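Local coordinates for oxidoreductase, 2OG-Fe(II) oxygenase family (Burkholderia pseudomallei, PDB 6N1F), which binds an iron ion and probably acts as an oxidoreductase of the 2-oxoglutarate- and iron-dependent oxygenase family, at residues L62-A67 against L114-D119. Residues are numbered along the deposited sequence; the frame is centred on the assembly and turned at random.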
ATOM      1  N   LEU A  62       3.495  10.372 -10.210  1.00 21.86           N
ATOM      2  CA  LEU A  62       4.055  10.260  -8.868  1.00 26.80           C
ATOM      3  C   LEU A  62       4.622  11.591  -8.413  1.00 28.02           C
ATOM      4  O   LEU A  62       4.483  11.956  -7.245  1.00 28.92           O
ATOM      5  CB  LEU A  62       5.125   9.172  -8.815  1.00 24.79           C
ATOM      6  CG  LEU A  62       4.515   7.774  -8.934  1.00 30.52           C
ATOM      7  CD1 LEU A  62       5.532   6.704  -8.603  1.00 22.98           C
ATOM      8  CD2 LEU A  62       3.272   7.635  -8.054  1.00 22.79           C
ATOM      9  N   ALA A  63       5.270  12.321  -9.322  1.00 24.53           N
ATOM     10  CA  ALA A  63       5.717  13.674  -9.009  1.00 26.69           C
ATOM     11  C   ALA A  63       4.559  14.546  -8.522  1.00 29.59           C
ATOM     12  O   ALA A  63       4.696  15.270  -7.531  1.00 33.68           O
ATOM     13  CB  ALA A  63       6.385  14.299 -10.233  1.00 34.20           C
ATOM     14  N   ARG A  64       3.409  14.471  -9.186  1.00 27.80           N
ATOM     15  CA  ARG A  64       2.259  15.249  -8.745  1.00 36.14           C
ATOM     16  C   ARG A  64       1.807  14.815  -7.355  1.00 34.77           C
ATOM     17  O   ARG A  64       1.616  15.649  -6.458  1.00 31.01           O
ATOM     18  CB  ARG A  64       1.116  15.116  -9.748  1.00 29.15           C
ATOM     19  CG  ARG A  64      -0.033  16.080  -9.495  1.00 36.65           C
ATOM     20  CD  ARG A  64      -1.169  15.854 -10.489  1.00 41.09           C
ATOM     21  NE  ARG A  64      -2.254  16.823 -10.327  1.00 44.88           N
ATOM     22  CZ  ARG A  64      -3.509  16.608 -10.716  1.00 51.66           C
ATOM     23  NH1 ARG A  64      -3.838  15.453 -11.284  1.00 55.69           N
ATOM     24  NH2 ARG A  64      -4.439  17.538 -10.528  1.00 51.27           N
ATOM     25  N   ILE A  65       1.618  13.509  -7.162  1.00 32.64           N
ATOM     26  CA  ILE A  65       1.206  12.992  -5.858  1.00 31.98           C
ATOM     27  C   ILE A  65       2.143  13.487  -4.771  1.00 28.18           C
ATOM     28  O   ILE A  65       1.703  13.913  -3.694  1.00 29.62           O
ATOM     29  CB  ILE A  65       1.145  11.454  -5.887  1.00 33.04           C
ATOM     30  CG1 ILE A  65       0.014  10.981  -6.799  1.00 33.12           C
ATOM     31  CG2 ILE A  65       1.020  10.893  -4.457  1.00 24.89           C
ATOM     32  CD1 ILE A  65       0.087   9.501  -7.089  1.00 35.19           C
ATOM     33  N   ASP A  66       3.447  13.481  -5.052  1.00 31.84           N
ATOM     34  CA  ASP A  66       4.430  13.926  -4.068  1.00 40.10           C
ATOM     35  C   ASP A  66       4.244  15.397  -3.712  1.00 43.73           C
ATOM     36  O   ASP A  66       4.293  15.766  -2.531  1.00 50.84           O
ATOM     37  CB  ASP A  66       5.842  13.677  -4.591  1.00 47.95           C
ATOM     38  CG  ASP A  66       6.747  13.098  -3.536  1.00 56.93           C
ATOM     39  OD1 ASP A  66       6.326  13.068  -2.357  1.00 52.36           O
ATOM     40  OD2 ASP A  66       7.866  12.663  -3.883  1.00 63.05           O
ATOM     41  N   ALA A  67       4.043  16.256  -4.716  1.00 42.20           N
ATOM     42  CA  ALA A  67       3.802  17.669  -4.433  1.00 39.08           C
ATOM     43  C   ALA A  67       2.516  17.855  -3.639  1.00 40.54           C
ATOM     44  O   ALA A  67       2.447  18.697  -2.738  1.00 47.68           O
ATOM     45  CB  ALA A  67       3.741  18.470  -5.735  1.00 36.61           C
ATOM     46  N   LEU A 114      -6.694  11.017  -4.440  1.00 33.50           N
ATOM     47  CA  LEU A 114      -7.626   9.906  -4.567  1.00 34.10           C
ATOM     48  C   LEU A 114      -8.186   9.788  -5.982  1.00 40.13           C
ATOM     49  O   LEU A 114      -8.413   8.670  -6.458  1.00 44.95           O
ATOM     50  CB  LEU A 114      -8.747  10.096  -3.553  1.00 33.48           C
ATOM     51  CG  LEU A 114      -9.598   8.897  -3.175  1.00 40.51           C
ATOM     52  CD1 LEU A 114      -8.767   7.649  -3.120  1.00 32.68           C
ATOM     53  CD2 LEU A 114     -10.214   9.163  -1.818  1.00 47.76           C
ATOM     54  N   ASN A 115      -8.419  10.924  -6.661  1.00 34.04           N
ATOM     55  CA  ASN A 115      -8.944  10.897  -8.028  1.00 37.70           C
ATOM     56  C   ASN A 115      -8.019  10.124  -8.954  1.00 30.34           C
ATOM     57  O   ASN A 115      -8.481   9.378  -9.825  1.00 36.08           O
ATOM     58  CB  ASN A 115      -9.134  12.321  -8.575  1.00 41.84           C
ATOM     59  CG  ASN A 115     -10.397  13.009  -8.058  1.00 46.00           C
ATOM     60  OD1 ASN A 115     -11.371  12.365  -7.666  1.00 46.73           O
ATOM     61  ND2 ASN A 115     -10.381  14.340  -8.073  1.00 46.82           N
ATOM     62  N   LEU A 116      -6.709  10.314  -8.800  1.00 28.42           N
ATOM     63  CA  LEU A 116      -5.747   9.551  -9.583  1.00 33.76           C
ATOM     64  C   LEU A 116      -5.816   8.073  -9.237  1.00 34.06           C
ATOM     65  O   LEU A 116      -5.808   7.211 -10.126  1.00 25.40           O
ATOM     66  CB  LEU A 116      -4.337  10.085  -9.337  1.00 37.53           C
ATOM     67  CG  LEU A 116      -3.842  11.116 -10.335  1.00 42.36           C
ATOM     68  CD1 LEU A 116      -2.698  11.916  -9.744  1.00 44.91           C
ATOM     69  CD2 LEU A 116      -3.395  10.407 -11.587  1.00 44.14           C
ATOM     70  N   LEU A 117      -5.850   7.762  -7.938  1.00 27.59           N
ATOM     71  CA  LEU A 117      -5.842   6.367  -7.521  1.00 26.98           C
ATOM     72  C   LEU A 117      -7.060   5.633  -8.054  1.00 31.81           C
ATOM     73  O   LEU A 117      -6.981   4.439  -8.371  1.00 28.31           O
ATOM     74  CB  LEU A 117      -5.787   6.277  -5.992  1.00 26.64           C
ATOM     75  CG  LEU A 117      -4.549   6.852  -5.309  1.00 26.36           C
ATOM     76  CD1 LEU A 117      -4.571   6.500  -3.811  1.00 30.34           C
ATOM     77  CD2 LEU A 117      -3.276   6.330  -5.967  1.00 25.60           C
ATOM     78  N   GLY A 118      -8.179   6.339  -8.197  1.00 28.89           N
ATOM     79  CA  GLY A 118      -9.402   5.689  -8.589  1.00 29.34           C
ATOM     80  C   GLY A 118      -9.855   6.021  -9.989  1.00 31.30           C
ATOM     81  O   GLY A 118     -11.030   5.828 -10.311  1.00 33.26           O
ATOM     82  N   ASP A 119      -8.960   6.533 -10.832  1.00 27.67           N
ATOM     83  CA  ASP A 119      -9.399   6.881 -12.169  1.00 32.63           C
ATOM     84  C   ASP A 119      -9.586   5.608 -12.995  1.00 28.74           C
ATOM     85  O   ASP A 119      -9.274   4.498 -12.555  1.00 33.78           O
ATOM     86  CB  ASP A 119      -8.422   7.854 -12.830  1.00 31.00           C
ATOM     87  CG  ASP A 119      -7.025   7.267 -13.024  1.00 35.59           C
ATOM     88  OD1 ASP A 119      -6.826   6.042 -12.873  1.00 32.21           O
ATOM     89  OD2 ASP A 119      -6.111   8.055 -13.342  1.00 33.85           O
TER
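Leu116 reaches from helix 109-117 to helix 59-70 and sets its CD1 methyl between two side chains of successive residues, Arg64 and Ile65. Beneath it, CG1 of Ile65 lies 4.1 Å from Leu116 CD1, the two aliphatic chains slanting across each other. On the solvent side the Arg64 chain runs out fully extended, with CG trans to the backbone N (chi1 -170°). That carries the guanidinium out over the CD1 end of Leu116, and NH1 comes to 4.0 Å from the same CD1, the methyl meeting the planar group at a slant. The closest CA atoms of the two segments, those of Ile65 and Leu116, are 8.6 Å apart, so side chains alone make the contact. Both helices lie against the large antiparallel sheet of the double-stranded beta-helix fold, where Ile65 and Leu117 each touch Leu222 of strand 218-227, away from the iron site. The join is small, burying 149 Å² in all: its Ile65–Leu116 part is apolar, and the charged Arg64 end lies against the methyl at the exposed margin. With no hydrogen bond or salt bridge between the segments, cohesion probably comes mainly from dispersion and the burial of Ile65 and Leu116.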